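Local coordinates for uncharacterized protein PSPTO_0244 (Pseudomonas syringae pv. tomato, PDB 3MYX) that is of unknown function but folds as a two-domain cupin, probably related to the (S)-ureidoglycine aminohydrolases, at residues Val7-Arg12 with Leu207-Thr211; Phe33-Arg38 with Gly50-Phe54; Tyr63-Leu69 with Glu91-Arg97; Ser145-Ser149 with Tyr177-Arg182. The contacts are given in a common frame with arbitrary orientation. Residue numbers count along the deposited sequence, not the author numbering.

Contact 1 of 4, residues Val7-Arg12 with Leu207-Thr211; sequences VLLLAR and LTVNT
Residues 7-11 form a strand with a classic beta bulge near its end: Leu-10 turns to a helical phi/psi of -90/-43°, so that Leu-10 and Ala-11 both face Thr-214. Residues 207-209 close another strand, and Asn-210 and Thr-211 continue as loop. The two strand axes come no nearer than 9.1 Å and their N-to-C directions differ by 44°, too far apart for backbone pairing. Side chains fill the gap instead, with Leu-9 CA 7.9 Å from Val-209 CA. Leu-207 (chi1 t, chi2 p) points at the first strand, and its CD2 lies 3.8 Å from Val-7 CG1 and 3.5 Å from Leu-9 CD2; Leu-9 CD2 also meets Val-209 CG2 at 4.2 Å. Beyond the bulge, Arg-12 (m, m, t) bends its guanidinium across to the second segment. Its NH1 donates to Thr-208 O at 2.7 Å and an almost straight 169°, while its NH2 and Thr-208 N each donate to water 1, both at 3.0 Å. Asp-213 forms a salt bridge with the same NH1 and accepts from Asn-210 N. This is face-to-face packing of two cupin sheets: strand 7-11, from the chain's start, hydrogen-bonds along strand 214-217, whereas strand 206-209 pairs with 197-201, whose Leu-199 and Leu-201 also touch Val-7.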
loop_
_atom_site.group_PDB
_atom_site.type_symbol
_atom_site.label_atom_id
_atom_site.label_comp_id
_atom_site.label_asym_id
_atom_site.label_seq_id
_atom_site.Cartn_x
_atom_site.Cartn_y
_atom_site.Cartn_z
ATOM N N VAL A 7 12.265 -5.845 1.302
ATOM C CA VAL A 7 11.486 -5.188 0.271
ATOM C C VAL A 7 10.829 -6.284 -0.553
ATOM O O VAL A 7 11.511 -7.207 -1.042
ATOM C CB VAL A 7 12.396 -4.299 -0.616
ATOM C CG1 VAL A 7 11.617 -3.695 -1.766
ATOM C CG2 VAL A 7 13.098 -3.225 0.230
ATOM N N LEU A 8 9.511 -6.194 -0.691
ATOM C CA LEU A 8 8.704 -7.231 -1.327
ATOM C C LEU A 8 7.831 -6.674 -2.429
ATOM O O LEU A 8 6.960 -5.849 -2.176
ATOM C CB LEU A 8 7.814 -7.908 -0.283
ATOM C CG LEU A 8 8.572 -8.573 0.874
ATOM C CD1 LEU A 8 7.645 -8.961 2.002
ATOM C CD2 LEU A 8 9.379 -9.786 0.352
ATOM N N LEU A 9 8.074 -7.128 -3.648
ATOM C CA LEU A 9 7.210 -6.784 -4.776
ATOM C C LEU A 9 5.908 -7.579 -4.598
ATOM O O LEU A 9 5.931 -8.812 -4.529
ATOM C CB LEU A 9 7.899 -7.088 -6.121
ATOM C CG LEU A 9 7.568 -6.227 -7.354
ATOM C CD1 LEU A 9 6.085 -6.096 -7.574
ATOM C CD2 LEU A 9 8.199 -4.832 -7.291
ATOM N N LEU A 10 4.778 -6.880 -4.492
ATOM C CA LEU A 10 3.483 -7.536 -4.269
ATOM C C LEU A 10 2.790 -7.892 -5.585
ATOM O O LEU A 10 2.218 -8.971 -5.711
ATOM C CB LEU A 10 2.556 -6.664 -3.409
ATOM C CG LEU A 10 3.087 -6.269 -2.027
ATOM C CD1 LEU A 10 1.990 -5.536 -1.261
ATOM C CD2 LEU A 10 3.580 -7.497 -1.229
ATOM N N ALA A 11 2.805 -6.973 -6.550
ATOM C CA ALA A 11 2.198 -7.233 -7.838
ATOM C C ALA A 11 2.808 -6.342 -8.899
ATOM O O ALA A 11 3.102 -5.178 -8.649
ATOM C CB ALA A 11 0.681 -7.012 -7.775
ATOM N N ARG A 12 2.978 -6.914 -10.087
ATOM C CA ARG A 12 3.402 -6.178 -11.260
ATOM C C ARG A 12 2.183 -5.664 -12.014
ATOM O O ARG A 12 1.111 -6.284 -11.983
ATOM C CB ARG A 12 4.173 -7.087 -12.210
ATOM C CG ARG A 12 5.508 -7.574 -11.710
ATOM C CD ARG A 12 6.495 -6.464 -11.678
ATOM N NE ARG A 12 7.849 -6.951 -11.447
ATOM C CZ ARG A 12 8.903 -6.173 -11.237
ATOM N NH1 ARG A 12 8.785 -4.851 -11.221
ATOM N NH2 ARG A 12 10.084 -6.721 -11.028
ATOM N N LEU A 207 15.665 -4.264 -7.261
ATOM C CA LEU A 207 14.287 -4.358 -7.692
ATOM C C LEU A 207 13.917 -3.087 -8.443
ATOM O O LEU A 207 13.984 -1.996 -7.873
ATOM C CB LEU A 207 13.381 -4.505 -6.475
ATOM C CG LEU A 207 11.899 -4.650 -6.773
ATOM C CD1 LEU A 207 11.617 -6.012 -7.461
ATOM C CD2 LEU A 207 11.114 -4.510 -5.470
ATOM N N THR A 208 13.523 -3.222 -9.703
ATOM C CA THR A 208 12.965 -2.121 -10.464
ATOM C C THR A 208 11.461 -2.131 -10.267
ATOM O O THR A 208 10.791 -3.115 -10.590
ATOM C CB THR A 208 13.291 -2.232 -11.943
ATOM O OG1 THR A 208 14.714 -2.195 -12.093
ATOM C CG2 THR A 208 12.677 -1.069 -12.706
ATOM N N VAL A 209 10.952 -1.050 -9.690
ATOM C CA VAL A 209 9.527 -0.872 -9.473
ATOM C C VAL A 209 9.040 0.033 -10.588
ATOM O O VAL A 209 9.442 1.187 -10.694
ATOM C CB VAL A 209 9.231 -0.271 -8.076
ATOM C CG1 VAL A 209 7.711 -0.252 -7.825
ATOM C CG2 VAL A 209 10.003 -1.059 -6.992
ATOM N N ASN A 210 8.214 -0.533 -11.447
ATOM C CA ASN A 210 7.703 0.160 -12.609
ATOM C C ASN A 210 6.327 0.743 -12.375
ATOM O O ASN A 210 5.657 0.451 -11.383
ATOM C CB ASN A 210 7.664 -0.802 -13.802
ATOM C CG ASN A 210 9.040 -1.271 -14.204
ATOM O OD1 ASN A 210 9.865 -0.471 -14.623
ATOM N ND2 ASN A 210 9.293 -2.576 -14.087
ATOM N N THR A 211 5.906 1.578 -13.308
ATOM C CA THR A 211 4.605 2.174 -13.245
ATOM C C THR A 211 3.537 1.073 -13.160
ATOM O O THR A 211 3.552 0.125 -13.938
ATOM C CB THR A 211 4.366 3.032 -14.482
ATOM O OG1 THR A 211 5.467 3.945 -14.663
ATOM C CG2 THR A 211 3.052 3.745 -14.373
HETATM O O HOH W 1 12.979 -5.840 -11.055
#

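Contact 2 of 4, residues Phe33-Arg38 with Gly50-Phe54; sequences FDSGRR and GIVEF
Phe-33 (chi1 m) lays one ring face over Val-52, whose CG1 stands 4.3 Å from the ring centroid in a CH-pi contact, and drives its edge into the face of Phe-54 (chi1 t): a T-shaped pair with centroids 5.1 Å apart and planes at 89°. These rings lie at the open end of an antiparallel beta hairpin in which strand 37-39 runs beside strand 47-54. A type I turn from Asp-34 to Arg-37 leads in, tied by Arg-37 N to Asp-34 O at 3.1 Å. Arg-37 and Val-52 form a non-hydrogen-bonded pair (CA-CA 4.8 Å), Arg-38 and Ile-51 a hydrogen-bonded one (5.2 Å), with Arg-38 N to Ile-51 O at 2.9 Å and Ile-51 N to Arg-38 O at 2.8 Å. Glu-53 N donates a further hydrogen bond to Gly-36 O at 2.9 Å, where a side chain on Gly-36 would clash with Glu-53 O. Arg-37 shares its face with Val-52 and makes salt bridges with Asp-31 and Glu-67. On the other face Arg-38 (m, m, t) curls back so that NE donates to Ser-35 O at 2.9 Å, and Glu-53 OE2 sits 3.5 Å from its NH1, a purely electrostatic salt bridge well out of the guanidinium plane.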
loop_
_atom_site.group_PDB
_atom_site.type_symbol
_atom_site.label_atom_id
_atom_site.label_comp_id
_atom_site.label_asym_id
_atom_site.label_seq_id
_atom_site.Cartn_x
_atom_site.Cartn_y
_atom_site.Cartn_z
ATOM N N PHE A 33 -11.470 -12.522 5.095
ATOM C CA PHE A 33 -10.908 -13.262 3.968
ATOM C C PHE A 33 -10.140 -14.462 4.496
ATOM O O PHE A 33 -9.679 -14.477 5.633
ATOM C CB PHE A 33 -10.032 -12.364 3.091
ATOM C CG PHE A 33 -10.805 -11.271 2.419
ATOM C CD1 PHE A 33 -11.532 -11.549 1.272
ATOM C CD2 PHE A 33 -10.847 -9.981 2.941
ATOM C CE1 PHE A 33 -12.280 -10.558 0.653
ATOM C CE2 PHE A 33 -11.585 -8.985 2.331
ATOM C CZ PHE A 33 -12.310 -9.273 1.190
ATOM N N ASP A 34 -10.040 -15.488 3.673
ATOM C CA ASP A 34 -9.355 -16.718 4.073
ATOM C C ASP A 34 -8.604 -17.279 2.864
ATOM O O ASP A 34 -7.443 -16.944 2.693
ATOM C CB ASP A 34 -10.302 -17.718 4.761
ATOM C CG ASP A 34 -11.684 -17.756 4.148
ATOM O OD1 ASP A 34 -11.841 -18.430 3.110
ATOM O OD2 ASP A 34 -12.621 -17.137 4.710
ATOM N N SER A 35 -9.262 -18.066 2.006
ATOM C CA SER A 35 -8.583 -18.640 0.844
ATOM C C SER A 35 -8.058 -17.560 -0.103
ATOM O O SER A 35 -7.040 -17.752 -0.781
ATOM C CB SER A 35 -9.496 -19.622 0.071
ATOM O OG SER A 35 -10.650 -18.996 -0.440
ATOM N N GLY A 36 -8.761 -16.436 -0.146
ATOM C CA GLY A 36 -8.368 -15.315 -0.996
ATOM C C GLY A 36 -7.274 -14.426 -0.442
ATOM O O GLY A 36 -6.728 -13.607 -1.177
ATOM N N ARG A 37 -6.969 -14.556 0.854
ATOM C CA ARG A 37 -5.972 -13.722 1.509
ATOM C C ARG A 37 -4.585 -14.306 1.315
ATOM O O ARG A 37 -4.322 -15.447 1.718
ATOM C CB ARG A 37 -6.294 -13.584 3.009
ATOM C CG ARG A 37 -5.260 -12.788 3.800
ATOM C CD ARG A 37 -5.353 -11.292 3.563
ATOM N NE ARG A 37 -6.468 -10.710 4.285
ATOM C CZ ARG A 37 -6.829 -9.432 4.224
ATOM N NH1 ARG A 37 -6.219 -8.601 3.407
ATOM N NH2 ARG A 37 -7.832 -9.000 4.964
ATOM N N ARG A 38 -3.699 -13.524 0.703
ATOM C CA ARG A 38 -2.337 -13.961 0.384
ATOM C C ARG A 38 -1.403 -12.952 1.010
ATOM O O ARG A 38 -1.214 -11.842 0.487
ATOM C CB ARG A 38 -2.133 -14.049 -1.132
ATOM C CG ARG A 38 -3.259 -14.722 -1.888
ATOM C CD ARG A 38 -3.424 -16.175 -1.517
ATOM N NE ARG A 38 -4.651 -16.715 -2.101
ATOM C CZ ARG A 38 -4.777 -17.112 -3.368
ATOM N NH1 ARG A 38 -3.740 -17.053 -4.195
ATOM N NH2 ARG A 38 -5.947 -17.576 -3.804
ATOM N N GLY A 50 0.048 -7.686 1.335
ATOM C CA GLY A 50 -0.039 -8.804 0.429
ATOM C C GLY A 50 -1.005 -8.508 -0.694
ATOM O O GLY A 50 -1.128 -7.357 -1.130
ATOM N N ILE A 51 -1.656 -9.572 -1.170
ATOM C CA ILE A 51 -2.705 -9.445 -2.169
ATOM C C ILE A 51 -3.937 -10.244 -1.743
ATOM O O ILE A 51 -3.878 -11.143 -0.892
ATOM C CB ILE A 51 -2.225 -9.862 -3.596
ATOM C CG1 ILE A 51 -1.896 -11.365 -3.639
ATOM C CG2 ILE A 51 -1.034 -8.986 -4.039
ATOM C CD1 ILE A 51 -1.533 -11.900 -5.018
ATOM N N VAL A 52 -5.072 -9.845 -2.295
ATOM C CA VAL A 52 -6.325 -10.574 -2.150
ATOM C C VAL A 52 -6.812 -10.940 -3.550
ATOM O O VAL A 52 -6.815 -10.093 -4.450
ATOM C CB VAL A 52 -7.404 -9.772 -1.406
ATOM C CG1 VAL A 52 -8.746 -10.501 -1.430
ATOM C CG2 VAL A 52 -6.947 -9.505 0.030
ATOM N N GLU A 53 -7.164 -12.210 -3.730
ATOM C CA GLU A 53 -7.832 -12.693 -4.933
ATOM C C GLU A 53 -9.269 -13.012 -4.534
ATOM O O GLU A 53 -9.498 -13.806 -3.629
ATOM C CB GLU A 53 -7.108 -13.931 -5.473
ATOM C CG GLU A 53 -5.676 -13.625 -5.872
ATOM C CD GLU A 53 -4.928 -14.762 -6.534
ATOM O OE1 GLU A 53 -5.544 -15.773 -6.898
ATOM O OE2 GLU A 53 -3.703 -14.628 -6.689
ATOM N N PHE A 54 -10.237 -12.396 -5.195
ATOM C CA PHE A 54 -11.625 -12.572 -4.823
ATOM C C PHE A 54 -12.527 -12.309 -6.016
ATOM O O PHE A 54 -12.168 -11.542 -6.919
ATOM C CB PHE A 54 -11.945 -11.632 -3.658
ATOM C CG PHE A 54 -13.084 -12.085 -2.797
ATOM C CD1 PHE A 54 -12.978 -13.230 -2.020
ATOM C CD2 PHE A 54 -14.250 -11.335 -2.708
ATOM C CE1 PHE A 54 -14.017 -13.630 -1.197
ATOM C CE2 PHE A 54 -15.299 -11.737 -1.870
ATOM C CZ PHE A 54 -15.180 -12.887 -1.138
#

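Contact 3 of 4, residues Tyr63-Leu69 with Glu91-Arg97; sequences YPYTEML and ESAVIGR
This is backbone pairing of two antiparallel strands in the buried part of the N-terminal half of the chain: strand residues 66-69 run beside 92-95, axes 4.7 Å apart at closest, N-to-C directions at 168°. Glu-67 and Ile-95 form a hydrogen-bonded pair, with Glu-67 N to Ile-95 O at 3.0 Å and Ile-95 N to Glu-67 O at 2.8 Å. Met-68 and Val-94 follow as a non-hydrogen-bonded pair (CA-CA 4.4 Å). Leu-69 N then donates to Ala-93 O at 2.9 Å, and Leu-69 O accepts both Ala-93 N at 3.2 Å and the hydroxyl of Ser-92 (chi1 t), whose OG is 2.7 Å away. On the face of Glu-67, Leu-69 and Ile-95, Leu-69 CD1 meets Ile-95 CD1 at 3.8 Å, and Ile-95 CG2 touches Tyr-63 CG at 3.7 Å; Tyr-63 OH donates to Glu-67 OE1 at 2.7 Å, while Arg-37 holds the other carboxylate oxygen. The selenomethionine Met-68 extends all-t on the opposite face, toward Phe-234. Arg-97 sets one guanidinium face over Pro-64 O, 3.0 Å from its CZ, while its NH2 donates to Thr-117 O. Water 2 links Arg-97 NH1 (2.9 Å) to Thr-66 OG1 (3.0 Å), whose hydroxyl also bonds Asp-162. Between these strands the chain makes hairpin 75-80/83-88 in another sheet, as in the cupin jelly-roll.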
loop_
_atom_site.group_PDB
_atom_site.type_symbol
_atom_site.label_atom_id
_atom_site.label_comp_id
_atom_site.label_asym_id
_atom_site.label_seq_id
_atom_site.Cartn_x
_atom_site.Cartn_y
_atom_site.Cartn_z
ATOM N N TYR A 63 -15.596 -3.823 10.051
ATOM C CA TYR A 63 -14.348 -4.274 9.465
ATOM C C TYR A 63 -13.265 -4.286 10.542
ATOM O O TYR A 63 -13.143 -3.328 11.298
ATOM C CB TYR A 63 -13.944 -3.396 8.263
ATOM C CG TYR A 63 -13.056 -4.160 7.320
ATOM C CD1 TYR A 63 -13.590 -5.124 6.464
ATOM C CD2 TYR A 63 -11.677 -3.995 7.334
ATOM C CE1 TYR A 63 -12.770 -5.881 5.643
ATOM C CE2 TYR A 63 -10.849 -4.771 6.512
ATOM C CZ TYR A 63 -11.405 -5.708 5.662
ATOM O OH TYR A 63 -10.645 -6.502 4.837
ATOM N N PRO A 64 -12.489 -5.376 10.643
ATOM C CA PRO A 64 -11.663 -5.551 11.837
ATOM C C PRO A 64 -10.340 -4.794 11.802
ATOM O O PRO A 64 -9.663 -4.713 12.824
ATOM C CB PRO A 64 -11.395 -7.049 11.845
ATOM C CG PRO A 64 -11.461 -7.437 10.410
ATOM C CD PRO A 64 -12.573 -6.622 9.864
ATOM N N TYR A 65 -9.963 -4.295 10.629
ATOM C CA TYR A 65 -8.680 -3.665 10.403
ATOM C C TYR A 65 -8.894 -2.288 9.789
ATOM O O TYR A 65 -9.968 -1.993 9.277
ATOM C CB TYR A 65 -7.870 -4.490 9.406
ATOM C CG TYR A 65 -7.819 -5.994 9.631
ATOM C CD1 TYR A 65 -7.741 -6.540 10.911
ATOM C CD2 TYR A 65 -7.787 -6.868 8.553
ATOM C CE1 TYR A 65 -7.669 -7.916 11.109
ATOM C CE2 TYR A 65 -7.708 -8.230 8.748
ATOM C CZ TYR A 65 -7.628 -8.744 10.020
ATOM O OH TYR A 65 -7.559 -10.101 10.180
ATOM N N THR A 66 -7.848 -1.465 9.783
ATOM C CA THR A 66 -7.760 -0.379 8.798
ATOM C C THR A 66 -7.062 -0.987 7.598
ATOM O O THR A 66 -5.987 -1.520 7.734
ATOM C CB THR A 66 -6.966 0.814 9.306
ATOM O OG1 THR A 66 -7.552 1.262 10.535
ATOM C CG2 THR A 66 -6.958 1.929 8.276
ATOM N N GLU A 67 -7.671 -0.924 6.424
ATOM C CA GLU A 67 -7.119 -1.621 5.254
ATOM C C GLU A 67 -7.220 -0.795 3.974
ATOM O O GLU A 67 -8.278 -0.292 3.619
ATOM C CB GLU A 67 -7.768 -3.002 5.081
ATOM C CG GLU A 67 -7.116 -3.841 3.982
ATOM C CD GLU A 67 -7.485 -5.330 4.022
ATOM O OE1 GLU A 67 -8.063 -5.830 5.025
ATOM O OE2 GLU A 67 -7.107 -6.007 3.043
HETATM N N MSE A 68 -6.081 -0.671 3.300
HETATM C CA MSE A 68 -5.979 -0.014 2.003
HETATM C C MSE A 68 -5.949 -1.061 0.923
HETATM O O MSE A 68 -5.226 -2.060 1.036
HETATM C CB MSE A 68 -4.687 0.780 1.908
HETATM C CG MSE A 68 -4.488 1.413 0.545
HETATM SE SE MSE A 68 -2.741 2.141 0.501
HETATM C CE MSE A 68 -2.915 3.254 -1.043
ATOM N N LEU A 69 -6.720 -0.815 -0.136
ATOM C CA LEU A 69 -6.796 -1.682 -1.328
ATOM C C LEU A 69 -6.293 -0.913 -2.539
ATOM O O LEU A 69 -6.654 0.236 -2.718
ATOM C CB LEU A 69 -8.266 -2.073 -1.648
ATOM C CG LEU A 69 -9.099 -2.909 -0.671
ATOM C CD1 LEU A 69 -9.535 -2.074 0.534
ATOM C CD2 LEU A 69 -10.286 -3.525 -1.383
ATOM N N GLU A 91 -6.801 2.006 -9.207
ATOM C CA GLU A 91 -7.545 2.830 -8.270
ATOM C C GLU A 91 -7.444 2.230 -6.885
ATOM O O GLU A 91 -7.243 1.026 -6.735
ATOM C CB GLU A 91 -9.003 2.980 -8.713
ATOM C CG GLU A 91 -9.117 3.653 -10.069
ATOM C CD GLU A 91 -10.525 3.889 -10.544
ATOM O OE1 GLU A 91 -11.445 3.119 -10.206
ATOM O OE2 GLU A 91 -10.716 4.876 -11.293
ATOM N N SER A 92 -7.589 3.092 -5.879
ATOM C CA SER A 92 -7.356 2.719 -4.501
ATOM C C SER A 92 -8.385 3.361 -3.566
ATOM O O SER A 92 -8.963 4.412 -3.868
ATOM C CB SER A 92 -5.931 3.149 -4.114
ATOM O OG SER A 92 -5.614 2.767 -2.788
ATOM N N ALA A 93 -8.629 2.692 -2.444
ATOM C CA ALA A 93 -9.486 3.194 -1.390
ATOM C C ALA A 93 -9.027 2.632 -0.062
ATOM O O ALA A 93 -8.251 1.671 -0.003
ATOM C CB ALA A 93 -10.953 2.832 -1.629
ATOM N N VAL A 94 -9.550 3.235 1.002
ATOM C CA VAL A 94 -9.287 2.794 2.368
ATOM C C VAL A 94 -10.609 2.424 3.044
ATOM O O VAL A 94 -11.595 3.151 2.916
ATOM C CB VAL A 94 -8.637 3.927 3.216
ATOM C CG1 VAL A 94 -8.285 3.395 4.617
ATOM C CG2 VAL A 94 -7.438 4.472 2.498
ATOM N N ILE A 95 -10.625 1.279 3.718
ATOM C CA ILE A 95 -11.712 0.892 4.623
ATOM C C ILE A 95 -11.227 1.183 6.039
ATOM O O ILE A 95 -10.243 0.590 6.493
ATOM C CB ILE A 95 -12.046 -0.606 4.499
ATOM C CG1 ILE A 95 -12.429 -0.959 3.056
ATOM C CG2 ILE A 95 -13.160 -0.971 5.463
ATOM C CD1 ILE A 95 -12.612 -2.458 2.783
ATOM N N GLY A 96 -11.859 2.121 6.729
ATOM C CA GLY A 96 -11.471 2.405 8.078
ATOM C C GLY A 96 -11.853 1.281 9.013
ATOM O O GLY A 96 -12.798 0.491 8.752
ATOM N N ARG A 97 -11.158 1.183 10.134
ATOM C CA ARG A 97 -11.519 0.200 11.151
ATOM C C ARG A 97 -12.963 0.456 11.633
ATOM O O ARG A 97 -13.347 1.595 11.885
ATOM C CB ARG A 97 -10.517 0.264 12.316
ATOM C CG ARG A 97 -10.403 -1.011 13.122
ATOM C CD ARG A 97 -9.332 -0.884 14.210
ATOM N NE ARG A 97 -9.033 -2.161 14.873
ATOM C CZ ARG A 97 -8.014 -2.991 14.584
ATOM N NH1 ARG A 97 -7.109 -2.705 13.625
ATOM N NH2 ARG A 97 -7.893 -4.141 15.276
HETATM O O HOH W 2 -6.205 -0.115 12.821
#

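Contact 4 of 4, residues Ser145-Ser149 with Tyr177-Arg182; sequences SIMIS and YERISR
Two largely irregular segments, 145-149 and 177-182, run side by side in nearly opposite senses, end-to-end directions 159° apart, joined by a single bridge at Met-147 and Arg-179 (CA-CA 4.3 Å). Ile-146 (p, t) is the main bump: its CB rests 3.8 Å from Ile-180 CG1, its CD1 3.7 Å from Arg-179 CD and its CG2 3.7 Å from Arg-182 CD, so it fills a hollow walled by these three side chains. Ile-148 leans on Ile-180 with CG1 to CG2 at 3.8 Å. Met-147, a selenomethionine coiled m, m, m, starts away but swings its CE to 3.8 Å from Tyr-177 CB, close to Pro-142 and Pro-152. Hydrogen bonds seam the groove: Ile-180 N to Ile-146 O at 2.9 Å, then Glu-178 O accepting both Ile-148 N (2.9 Å) and Ser-149 N (3.1 Å). Glu-178 N donates to Ser-149 OG at 2.9 Å. Arg-179 also reaches Cys-223 O. Here the loop before strand 154-161 is laced to the border of a cupin-domain sheet.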
loop_
_atom_site.group_PDB
_atom_site.type_symbol
_atom_site.label_atom_id
_atom_site.label_comp_id
_atom_site.label_asym_id
_atom_site.label_seq_id
_atom_site.Cartn_x
_atom_site.Cartn_y
_atom_site.Cartn_z
ATOM N N SER A 145 21.713 14.174 5.147
ATOM C CA SER A 145 22.885 13.358 5.465
ATOM C C SER A 145 22.930 12.033 4.731
ATOM O O SER A 145 23.979 11.393 4.683
ATOM C CB SER A 145 22.965 13.110 6.985
ATOM O OG SER A 145 22.009 12.152 7.403
ATOM N N ILE A 146 21.804 11.606 4.161
ATOM C CA ILE A 146 21.782 10.336 3.425
ATOM C C ILE A 146 21.739 10.524 1.909
ATOM O O ILE A 146 21.638 9.555 1.175
ATOM C CB ILE A 146 20.664 9.392 3.917
ATOM C CG1 ILE A 146 19.278 9.937 3.556
ATOM C CG2 ILE A 146 20.797 9.130 5.448
ATOM C CD1 ILE A 146 18.142 8.978 3.894
HETATM N N MSE A 147 21.853 11.755 1.435
HETATM C CA MSE A 147 21.686 12.054 0.016
HETATM C C MSE A 147 22.958 11.787 -0.780
HETATM O O MSE A 147 24.069 12.046 -0.295
HETATM C CB MSE A 147 21.291 13.516 -0.182
HETATM C CG MSE A 147 19.932 13.879 0.347
HETATM SE SE MSE A 147 18.455 12.807 -0.329
HETATM C CE MSE A 147 18.736 13.195 -2.203
ATOM N N ILE A 148 22.780 11.297 -2.009
ATOM C CA ILE A 148 23.849 11.213 -3.027
ATOM C C ILE A 148 23.633 12.347 -4.037
ATOM O O ILE A 148 24.541 13.116 -4.328
ATOM C CB ILE A 148 23.866 9.825 -3.712
ATOM C CG1 ILE A 148 24.280 8.761 -2.695
ATOM C CG2 ILE A 148 24.804 9.799 -4.934
ATOM C CD1 ILE A 148 24.060 7.356 -3.150
ATOM N N SER A 149 22.414 12.469 -4.556
ATOM C CA SER A 149 22.068 13.521 -5.483
ATOM C C SER A 149 21.730 14.794 -4.700
ATOM O O SER A 149 21.615 14.770 -3.465
ATOM C CB SER A 149 20.823 13.114 -6.267
ATOM O OG SER A 149 19.697 13.059 -5.408
ATOM N N TYR A 177 15.833 11.663 -7.436
ATOM C CA TYR A 177 16.877 11.672 -6.416
ATOM C C TYR A 177 17.471 10.316 -6.161
ATOM O O TYR A 177 16.918 9.273 -6.565
ATOM C CB TYR A 177 16.390 12.271 -5.099
ATOM C CG TYR A 177 15.354 11.473 -4.332
ATOM C CD1 TYR A 177 14.003 11.569 -4.633
ATOM C CD2 TYR A 177 15.725 10.647 -3.285
ATOM C CE1 TYR A 177 13.046 10.886 -3.904
ATOM C CE2 TYR A 177 14.788 9.965 -2.541
ATOM C CZ TYR A 177 13.443 10.090 -2.849
ATOM O OH TYR A 177 12.478 9.421 -2.139
ATOM N N GLU A 178 18.618 10.347 -5.486
ATOM C CA GLU A 178 19.355 9.155 -5.101
ATOM C C GLU A 178 19.881 9.352 -3.704
ATOM O O GLU A 178 20.448 10.393 -3.395
ATOM C CB GLU A 178 20.506 8.906 -6.082
ATOM C CG GLU A 178 21.305 7.616 -5.797
ATOM C CD GLU A 178 22.480 7.410 -6.748
ATOM O OE1 GLU A 178 22.595 8.147 -7.751
ATOM O OE2 GLU A 178 23.272 6.488 -6.485
ATOM N N ARG A 179 19.709 8.337 -2.866
ATOM C CA ARG A 179 20.228 8.345 -1.513
ATOM C C ARG A 179 20.927 7.030 -1.226
ATOM O O ARG A 179 20.774 6.049 -1.958
ATOM C CB ARG A 179 19.086 8.557 -0.515
ATOM C CG ARG A 179 17.947 7.540 -0.601
ATOM C CD ARG A 179 17.034 7.627 0.608
ATOM N NE ARG A 179 15.972 6.619 0.578
ATOM C CZ ARG A 179 16.134 5.330 0.861
ATOM N NH1 ARG A 179 17.335 4.839 1.195
ATOM N NH2 ARG A 179 15.092 4.508 0.799
ATOM N N ILE A 180 21.664 7.003 -0.130
ATOM C CA ILE A 180 22.321 5.782 0.299
ATOM C C ILE A 180 21.327 4.805 0.890
ATOM O O ILE A 180 20.213 5.165 1.265
ATOM C CB ILE A 180 23.472 6.062 1.289
ATOM C CG1 ILE A 180 22.941 6.589 2.627
ATOM C CG2 ILE A 180 24.506 7.001 0.650
ATOM C CD1 ILE A 180 24.051 6.733 3.690
ATOM N N SER A 181 21.720 3.549 0.953
ATOM C CA SER A 181 20.897 2.533 1.591
ATOM C C SER A 181 20.748 2.831 3.079
ATOM O O SER A 181 21.728 3.165 3.762
ATOM C CB SER A 181 21.564 1.174 1.411
ATOM O OG SER A 181 20.799 0.127 1.967
ATOM N N ARG A 182 19.517 2.722 3.566
ATOM C CA ARG A 182 19.183 2.903 4.974
ATOM C C ARG A 182 18.083 1.916 5.358
ATOM O O ARG A 182 17.260 1.556 4.513
ATOM C CB ARG A 182 18.666 4.323 5.219
ATOM C CG ARG A 182 19.665 5.428 4.908
ATOM C CD ARG A 182 20.773 5.443 5.952
ATOM N NE ARG A 182 20.207 5.590 7.289
ATOM C CZ ARG A 182 20.769 5.160 8.415
ATOM N NH1 ARG A 182 21.936 4.530 8.394
ATOM N NH2 ARG A 182 20.145 5.347 9.569
#

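Overall arrangement
Contacts 2 and 3 are buried, belong to the same sheet of the N-terminal half and are built on regular antiparallel backbone pairing; they touch through the salt bridge of Arg-37 NH1 to Glu-67 OE2, 2.8 Å. Contact 1 is only partly buried and packs strands of two different sheets through aliphatic side chains and one arginine. It bears on contact 2, where Leu-10 CD1 lies 3.6 Å from Gly-50 O, and its residues 7-12 carry the chain's start to the C-terminal half. Contact 4 is peripheral, its centre about 36 Å from that of contact 2, and joins a loop to a short, weakly bonded strand and the residues after it by a few hydrogen bonds and largely exposed isoleucines.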